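Local coordinates for ABC transporter periplasmic substrate-binding protein (Desulfovibrio alaskensis, PDB 5MY5), which binds tungstate in the periplasm with high selectivity, probably delivering it to an ABC transporter for uptake into the cell, at residues A[174-186]-A[190-202]. The protein carries 2 engineered substitutions. Sequence-based numbering, arbitrary orientation.
Sequences QGMLRTINVAAEK and TMTDRGTYIKYEA
Tyr200 holds its ring anti to the backbone N (chi1 162°), Ile180 CG2 is likewise anti to its own backbone N, and the two meet where helix 176-186 packs on helix 194-202 in one lobe of this periplasmic-binding-protein fold. The methyl sits over the middle of one ring face, a CH-pi contact with CG2 of Ile180 3.5 Å from the Tyr200 centroid and 4° off the ring normal. Leu177, Ile180, Asn181 and Ala184 form the hole that takes this tyrosine as a knob; Pro208, Pro209 and Leu210 also touch it. Helix 176-186 also lies over strand 190-193, running roughly antiparallel to it. Here Ala183 CB rests 3.9 Å from Thr190 CG2, while Thr190 OG1 bonds to the carbonyl of Val139 on the neighbouring strand. Met176, bent at chi2 and chi3, lies at the corner where strand turns into helix: its CG lies 3.4 Å from Thr192 OG1 and its CE packs on Met191 O. Asp193 caps the second helix there, OD2 accepting from Thr196 N at 2.8 Å from above the carboxylate plane. Its OD1 takes the Thr196 OG1 hydroxyl on the syn lone pair, at 2.7 Å; with OG1 held there, Thr196 turns its methyl to helix 176-186, CG2 lying 3.7 Å from Leu177 CD2.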
ATOM      1  N   GLN A 174     -16.531  -2.463  -5.725  1.00 21.17           N
ATOM      2  CA  GLN A 174     -15.804  -3.724  -6.016  1.00 18.38           C
ATOM      3  C   GLN A 174     -14.330  -3.603  -5.773  1.00 19.43           C
ATOM      4  O   GLN A 174     -13.842  -2.512  -5.481  1.00 18.87           O
ATOM      5  CB  GLN A 174     -16.059  -4.156  -7.439  1.00 20.52           C
ATOM      6  CG  GLN A 174     -17.511  -4.444  -7.767  1.00 21.29           C
ATOM      7  CD  GLN A 174     -17.734  -4.779  -9.229  1.00 22.65           C
ATOM      8  OE1 GLN A 174     -17.819  -3.905 -10.104  1.00 30.42           O
ATOM      9  NE2 GLN A 174     -17.860  -6.092  -9.527  1.00 23.87           N
ATOM     10  N   GLY A 175     -13.587  -4.723  -5.835  1.00 17.35           N
ATOM     11  CA  GLY A 175     -12.190  -4.730  -5.702  1.00 18.42           C
ATOM     12  C   GLY A 175     -11.422  -4.113  -6.841  1.00 15.73           C
ATOM     13  O   GLY A 175     -11.959  -3.576  -7.823  1.00 17.55           O
ATOM     14  N   MET A 176     -10.117  -4.169  -6.675  1.00 17.30           N
ATOM     15  CA  MET A 176      -9.254  -3.388  -7.564  1.00 15.95           C
ATOM     16  C   MET A 176      -9.319  -3.843  -9.003  1.00 17.39           C
ATOM     17  O   MET A 176      -9.475  -2.997  -9.952  1.00 18.94           O
ATOM     18  CB  MET A 176      -7.814  -3.312  -7.077  1.00 17.49           C
ATOM     19  CG  MET A 176      -6.997  -2.223  -7.669  1.00 16.32           C
ATOM     20  SD  MET A 176      -7.455  -0.582  -7.111  1.00 18.75           S
ATOM     21  CE  MET A 176      -8.417  -0.044  -8.536  1.00 20.53           C
ATOM     22  N   LEU A 177      -9.187  -5.149  -9.276  1.00 19.19           N
ATOM     23  CA  LEU A 177      -9.230  -5.595 -10.649  1.00 19.85           C
ATOM     24  C   LEU A 177     -10.543  -5.311 -11.335  1.00 17.38           C
ATOM     25  O   LEU A 177     -10.609  -4.796 -12.488  1.00 17.70           O
ATOM     26  CB  LEU A 177      -8.894  -7.114 -10.711  1.00 20.12           C
ATOM     27  CG  LEU A 177      -7.425  -7.464 -10.611  1.00 25.71           C
ATOM     28  CD1 LEU A 177      -7.312  -8.992 -10.507  1.00 26.06           C
ATOM     29  CD2 LEU A 177      -6.639  -6.933 -11.836  1.00 27.88           C
ATOM     30  N   ARG A 178     -11.633  -5.501 -10.648  1.00 17.60           N
ATOM     31  CA  ARG A 178     -12.936  -5.205 -11.198  1.00 17.47           C
ATOM     32  C   ARG A 178     -13.058  -3.683 -11.548  1.00 17.95           C
ATOM     33  O   ARG A 178     -13.665  -3.304 -12.554  1.00 18.23           O
ATOM     34  CB  ARG A 178     -14.038  -5.572 -10.271  1.00 17.18           C
ATOM     35  CG  ARG A 178     -14.303  -7.093 -10.138  1.00 20.04           C
ATOM     36  CD  ARG A 178     -14.842  -7.687 -11.440  1.00 20.81           C
ATOM     37  NE  ARG A 178     -15.363  -9.016 -11.145  1.00 22.21           N
ATOM     38  CZ  ARG A 178     -15.973  -9.861 -11.988  1.00 22.25           C
ATOM     39  NH1 ARG A 178     -16.063  -9.592 -13.272  1.00 25.08           N
ATOM     40  NH2 ARG A 178     -16.432 -11.018 -11.519  1.00 23.09           N
ATOM     41  N   THR A 179     -12.535  -2.875 -10.690  1.00 17.17           N
ATOM     42  CA  THR A 179     -12.679  -1.425 -10.843  1.00 17.68           C
ATOM     43  C   THR A 179     -11.848  -1.009 -12.018  1.00 18.31           C
ATOM     44  O   THR A 179     -12.274  -0.128 -12.794  1.00 17.27           O
ATOM     45  CB  THR A 179     -12.248  -0.781  -9.530  1.00 15.84           C
ATOM     46  OG1 THR A 179     -13.187  -1.139  -8.494  1.00 17.26           O
ATOM     47  CG2 THR A 179     -12.117   0.733  -9.595  1.00 17.17           C
ATOM     48  N   ILE A 180     -10.656  -1.583 -12.177  1.00 17.37           N
ATOM     49  CA  ILE A 180      -9.846  -1.329 -13.369  1.00 17.83           C
ATOM     50  C   ILE A 180     -10.631  -1.669 -14.602  1.00 18.18           C
ATOM     51  O   ILE A 180     -10.633  -0.902 -15.594  1.00 19.23           O
ATOM     52  CB  ILE A 180      -8.548  -2.096 -13.307  1.00 17.69           C
ATOM     53  CG1 ILE A 180      -7.596  -1.431 -12.343  1.00 18.53           C
ATOM     54  CG2 ILE A 180      -7.885  -2.131 -14.708  1.00 20.15           C
ATOM     55  CD1 ILE A 180      -6.301  -2.235 -12.068  1.00 21.09           C
ATOM     56  N   ASN A 181     -11.233  -2.856 -14.641  1.00 17.50           N
ATOM     57  CA  ASN A 181     -12.071  -3.298 -15.754  1.00 18.78           C
ATOM     58  C   ASN A 181     -13.254  -2.404 -16.067  1.00 18.54           C
ATOM     59  O   ASN A 181     -13.479  -2.106 -17.234  1.00 21.97           O
ATOM     60  CB  ASN A 181     -12.402  -4.776 -15.654  1.00 21.95           C
ATOM     61  CG  ASN A 181     -11.142  -5.631 -16.021  1.00 25.09           C
ATOM     62  OD1 ASN A 181     -10.735  -5.597 -17.178  1.00 34.45           O
ATOM     63  ND2 ASN A 181     -10.472  -6.156 -15.080  1.00 30.00           N
ATOM     64  N   VAL A 182     -13.881  -1.804 -15.037  1.00 20.52           N
ATOM     65  CA  VAL A 182     -14.885  -0.813 -15.336  1.00 19.64           C
ATOM     66  C   VAL A 182     -14.328   0.456 -15.965  1.00 18.59           C
ATOM     67  O   VAL A 182     -14.873   0.960 -16.971  1.00 19.25           O
ATOM     68  CB  VAL A 182     -15.681  -0.451 -14.079  1.00 20.35           C
ATOM     69  CG1 VAL A 182     -16.590   0.752 -14.372  1.00 19.88           C
ATOM     70  CG2 VAL A 182     -16.432  -1.676 -13.559  1.00 19.40           C
ATOM     71  N   ALA A 183     -13.172   0.932 -15.503  1.00 18.16           N
ATOM     72  CA  ALA A 183     -12.508   2.096 -16.113  1.00 18.30           C
ATOM     73  C   ALA A 183     -12.163   1.746 -17.558  1.00 19.51           C
ATOM     74  O   ALA A 183     -12.398   2.587 -18.454  1.00 21.01           O
ATOM     75  CB  ALA A 183     -11.295   2.504 -15.354  1.00 17.99           C
ATOM     76  N   ALA A 184     -11.724   0.502 -17.838  1.00 18.74           N
ATOM     77  CA  ALA A 184     -11.447   0.152 -19.234  1.00 20.48           C
ATOM     78  C   ALA A 184     -12.690   0.157 -20.108  1.00 22.20           C
ATOM     79  O   ALA A 184     -12.643   0.727 -21.191  1.00 23.16           O
ATOM     80  CB  ALA A 184     -10.742  -1.180 -19.330  1.00 22.04           C
ATOM     81  N   GLU A 185     -13.804  -0.403 -19.621  1.00 22.30           N
ATOM     82  CA  GLU A 185     -15.032  -0.481 -20.370  1.00 20.99           C
ATOM     83  C   GLU A 185     -15.566   0.934 -20.648  1.00 24.69           C
ATOM     84  O   GLU A 185     -16.137   1.191 -21.756  1.00 25.07           O
ATOM     85  CB  GLU A 185     -16.032  -1.391 -19.678  1.00 28.19           C
ATOM     86  CG  GLU A 185     -17.305  -1.690 -20.479  1.00 33.96           C
ATOM     87  CD  GLU A 185     -18.400  -0.651 -20.326  1.00 39.96           C
ATOM     88  OE1 GLU A 185     -18.556  -0.073 -19.222  1.00 37.21           O
ATOM     89  OE2 GLU A 185     -19.147  -0.441 -21.321  1.00 43.42           O
ATOM     90  N   LYS A 186     -15.376   1.823 -19.688  1.00 21.55           N
ATOM     91  CA  LYS A 186     -15.973   3.171 -19.742  1.00 21.07           C
ATOM     92  C   LYS A 186     -15.063   4.154 -20.394  1.00 22.68           C
ATOM     93  O   LYS A 186     -15.466   5.274 -20.650  1.00 24.02           O
ATOM     94  CB  LYS A 186     -16.428   3.628 -18.370  1.00 20.60           C
ATOM     95  CG  LYS A 186     -17.635   2.866 -17.894  1.00 24.22           C
ATOM     96  CD  LYS A 186     -18.022   3.423 -16.562  1.00 28.06           C
ATOM     97  CE  LYS A 186     -19.241   2.771 -15.957  1.00 30.88           C
ATOM     98  NZ  LYS A 186     -20.414   3.102 -16.794  1.00 33.28           N
ATOM     99  N   THR A 190      -8.756   5.917 -13.342  1.00 14.70           N
ATOM    100  CA  THR A 190      -8.956   5.304 -12.000  1.00 15.44           C
ATOM    101  C   THR A 190      -7.596   5.377 -11.277  1.00 14.71           C
ATOM    102  O   THR A 190      -6.516   5.370 -11.892  1.00 18.45           O
ATOM    103  CB  THR A 190      -9.544   3.906 -12.088  1.00 17.82           C
ATOM    104  OG1 THR A 190      -9.947   3.506 -10.759  1.00 17.49           O
ATOM    105  CG2 THR A 190      -8.593   2.891 -12.574  1.00 17.78           C
ATOM    106  N   MET A 191      -7.643   5.380  -9.954  1.00 14.24           N
ATOM    107  CA  MET A 191      -6.448   5.250  -9.115  1.00 14.88           C
ATOM    108  C   MET A 191      -6.355   3.761  -8.703  1.00 16.04           C
ATOM    109  O   MET A 191      -7.351   3.164  -8.217  1.00 16.64           O
ATOM    110  CB  MET A 191      -6.497   6.153  -7.888  1.00 15.68           C
ATOM    111  CG  MET A 191      -5.229   6.166  -7.078  1.00 17.30           C
ATOM    112  SD  MET A 191      -5.424   6.480  -5.329  1.00 18.38           S
ATOM    113  CE  MET A 191      -6.068   4.885  -4.819  1.00 17.93           C
ATOM    114  N   THR A 192      -5.128   3.226  -8.852  1.00 14.36           N
ATOM    115  CA  THR A 192      -4.817   1.819  -8.467  1.00 16.59           C
ATOM    116  C   THR A 192      -3.536   1.718  -7.783  1.00 15.29           C
ATOM    117  O   THR A 192      -2.680   2.555  -7.931  1.00 16.74           O
ATOM    118  CB  THR A 192      -4.830   0.923  -9.692  1.00 15.60           C
ATOM    119  OG1 THR A 192      -4.618  -0.461  -9.332  1.00 16.97           O
ATOM    120  CG2 THR A 192      -3.853   1.315 -10.707  1.00 16.47           C
ATOM    121  N   ASP A 193      -3.389   0.679  -6.917  1.00 15.59           N
ATOM    122  CA  ASP A 193      -2.009   0.395  -6.463  1.00 16.14           C
ATOM    123  C   ASP A 193      -1.245  -0.093  -7.759  1.00 15.67           C
ATOM    124  O   ASP A 193      -1.827  -0.710  -8.608  1.00 15.30           O
ATOM    125  CB  ASP A 193      -1.998  -0.710  -5.371  1.00 18.28           C
ATOM    126  CG  ASP A 193      -2.635  -1.951  -5.864  1.00 18.54           C
ATOM    127  OD1 ASP A 193      -3.849  -2.059  -6.185  1.00 20.20           O
ATOM    128  OD2 ASP A 193      -1.860  -2.915  -6.002  1.00 22.03           O
ATOM    129  N   ARG A 194       0.065   0.184  -7.716  1.00 16.09           N
ATOM    130  CA  ARG A 194       0.938  -0.254  -8.837  1.00 15.87           C
ATOM    131  C   ARG A 194       0.962  -1.734  -9.001  1.00 17.21           C
ATOM    132  O   ARG A 194       0.933  -2.206 -10.153  1.00 18.48           O
ATOM    133  CB  ARG A 194       2.319   0.250  -8.696  1.00 16.79           C
ATOM    134  CG  ARG A 194       3.212   0.016  -9.955  1.00 18.72           C
ATOM    135  CD  ARG A 194       4.612   0.563  -9.683  1.00 19.65           C
ATOM    136  NE  ARG A 194       4.713   2.015  -9.520  1.00 18.05           N
ATOM    137  CZ  ARG A 194       4.845   2.874 -10.535  1.00 19.17           C
ATOM    138  NH1 ARG A 194       4.850   2.474 -11.799  1.00 20.08           N
ATOM    139  NH2 ARG A 194       4.942   4.179 -10.253  1.00 20.08           N
ATOM    140  N   GLY A 195       0.985  -2.486  -7.923  1.00 17.62           N
ATOM    141  CA  GLY A 195       1.045  -3.950  -8.007  1.00 17.26           C
ATOM    142  C   GLY A 195      -0.084  -4.523  -8.841  1.00 17.77           C
ATOM    143  O   GLY A 195       0.087  -5.322  -9.742  1.00 18.53           O
ATOM    144  N   THR A 196      -1.340  -4.109  -8.534  1.00 18.16           N
ATOM    145  CA  THR A 196      -2.478  -4.597  -9.273  1.00 16.42           C
ATOM    146  C   THR A 196      -2.383  -4.131 -10.755  1.00 17.90           C
ATOM    147  O   THR A 196      -2.728  -4.941 -11.615  1.00 19.17           O
ATOM    148  CB  THR A 196      -3.808  -4.130  -8.666  1.00 18.34           C
ATOM    149  OG1 THR A 196      -3.893  -4.547  -7.271  1.00 18.56           O
ATOM    150  CG2 THR A 196      -4.944  -4.723  -9.371  1.00 17.28           C
ATOM    151  N   TYR A 197      -1.932  -2.890 -11.000  1.00 16.44           N
ATOM    152  CA  TYR A 197      -1.683  -2.479 -12.364  1.00 16.91           C
ATOM    153  C   TYR A 197      -0.709  -3.446 -13.126  1.00 18.67           C
ATOM    154  O   TYR A 197      -1.028  -3.870 -14.247  1.00 19.03           O
ATOM    155  CB  TYR A 197      -1.218  -1.060 -12.525  1.00 16.50           C
ATOM    156  CG  TYR A 197      -1.150  -0.719 -13.976  1.00 20.20           C
ATOM    157  CD1 TYR A 197      -2.323  -0.541 -14.683  1.00 20.30           C
ATOM    158  CD2 TYR A 197       0.093  -0.583 -14.652  1.00 21.25           C
ATOM    159  CE1 TYR A 197      -2.260  -0.260 -16.058  1.00 22.29           C
ATOM    160  CE2 TYR A 197       0.149  -0.370 -16.004  1.00 21.23           C
ATOM    161  CZ  TYR A 197      -1.003  -0.204 -16.680  1.00 20.80           C
ATOM    162  OH  TYR A 197      -0.933   0.123 -17.989  1.00 20.76           O
ATOM    163  N   ILE A 198       0.425  -3.687 -12.498  1.00 16.49           N
ATOM    164  CA  ILE A 198       1.407  -4.623 -13.086  1.00 18.22           C
ATOM    165  C   ILE A 198       0.715  -5.968 -13.456  1.00 17.88           C
ATOM    166  O   ILE A 198       0.916  -6.534 -14.579  1.00 19.62           O
ATOM    167  CB  ILE A 198       2.610  -4.767 -12.143  1.00 19.06           C
ATOM    168  CG1 ILE A 198       3.456  -3.521 -12.104  1.00 18.44           C
ATOM    169  CG2 ILE A 198       3.404  -6.047 -12.549  1.00 20.00           C
ATOM    170  CD1 ILE A 198       4.381  -3.503 -10.933  1.00 18.80           C
ATOM    171  N   LYS A 199      -0.089  -6.557 -12.567  1.00 17.95           N
ATOM    172  CA  LYS A 199      -0.740  -7.836 -12.861  1.00 20.85           C
ATOM    173  C   LYS A 199      -1.744  -7.678 -13.985  1.00 22.19           C
ATOM    174  O   LYS A 199      -1.843  -8.544 -14.890  1.00 24.50           O
ATOM    175  CB  LYS A 199      -1.409  -8.422 -11.573  1.00 21.01           C
ATOM    176  CG  LYS A 199      -0.347  -8.830 -10.531  1.00 24.75           C
ATOM    177  CD  LYS A 199      -0.912  -9.334  -9.201  1.00 26.84           C
ATOM    178  CE  LYS A 199       0.245  -9.854  -8.306  1.00 34.41           C
ATOM    179  NZ  LYS A 199      -0.060  -9.957  -6.814  1.00 40.90           N
ATOM    180  N   TYR A 200      -2.519  -6.603 -13.951  1.00 20.50           N
ATOM    181  CA  TYR A 200      -3.493  -6.351 -15.017  1.00 20.25           C
ATOM    182  C   TYR A 200      -2.789  -6.138 -16.445  1.00 22.01           C
ATOM    183  O   TYR A 200      -3.224  -6.683 -17.454  1.00 22.52           O
ATOM    184  CB  TYR A 200      -4.271  -5.044 -14.641  1.00 20.53           C
ATOM    185  CG  TYR A 200      -5.003  -4.371 -15.773  1.00 20.64           C
ATOM    186  CD1 TYR A 200      -6.146  -4.960 -16.274  1.00 18.81           C
ATOM    187  CD2 TYR A 200      -4.579  -3.134 -16.327  1.00 20.18           C
ATOM    188  CE1 TYR A 200      -6.824  -4.429 -17.364  1.00 20.04           C
ATOM    189  CE2 TYR A 200      -5.294  -2.553 -17.343  1.00 21.20           C
ATOM    190  CZ  TYR A 200      -6.402  -3.191 -17.836  1.00 18.45           C
ATOM    191  OH  TYR A 200      -6.967  -2.472 -18.894  1.00 24.39           O
ATOM    192  N   GLU A 201      -1.729  -5.356 -16.475  1.00 21.88           N
ATOM    193  CA  GLU A 201      -0.963  -5.066 -17.682  1.00 19.85           C
ATOM    194  C   GLU A 201      -0.424  -6.428 -18.265  1.00 22.32           C
ATOM    195  O   GLU A 201      -0.533  -6.669 -19.477  1.00 23.89           O
ATOM    196  CB  GLU A 201       0.212  -4.205 -17.261  1.00 21.69           C
ATOM    197  CG  GLU A 201       1.176  -3.864 -18.391  1.00 21.98           C
ATOM    198  CD  GLU A 201       2.403  -3.124 -17.930  1.00 26.15           C
ATOM    199  OE1 GLU A 201       3.023  -3.421 -16.901  1.00 23.63           O
ATOM    200  OE2 GLU A 201       2.769  -2.139 -18.579  1.00 25.40           O
ATOM    201  N   ALA A 202       0.047  -7.306 -17.405  1.00 21.03           N
ATOM    202  CA  ALA A 202       0.502  -8.668 -17.838  1.00 24.24           C
ATOM    203  C   ALA A 202      -0.611  -9.577 -18.346  1.00 27.05           C
ATOM    204  O   ALA A 202      -0.432 -10.275 -19.316  1.00 29.46           O
ATOM    205  CB  ALA A 202       1.318  -9.332 -16.708  1.00 26.94           C
TER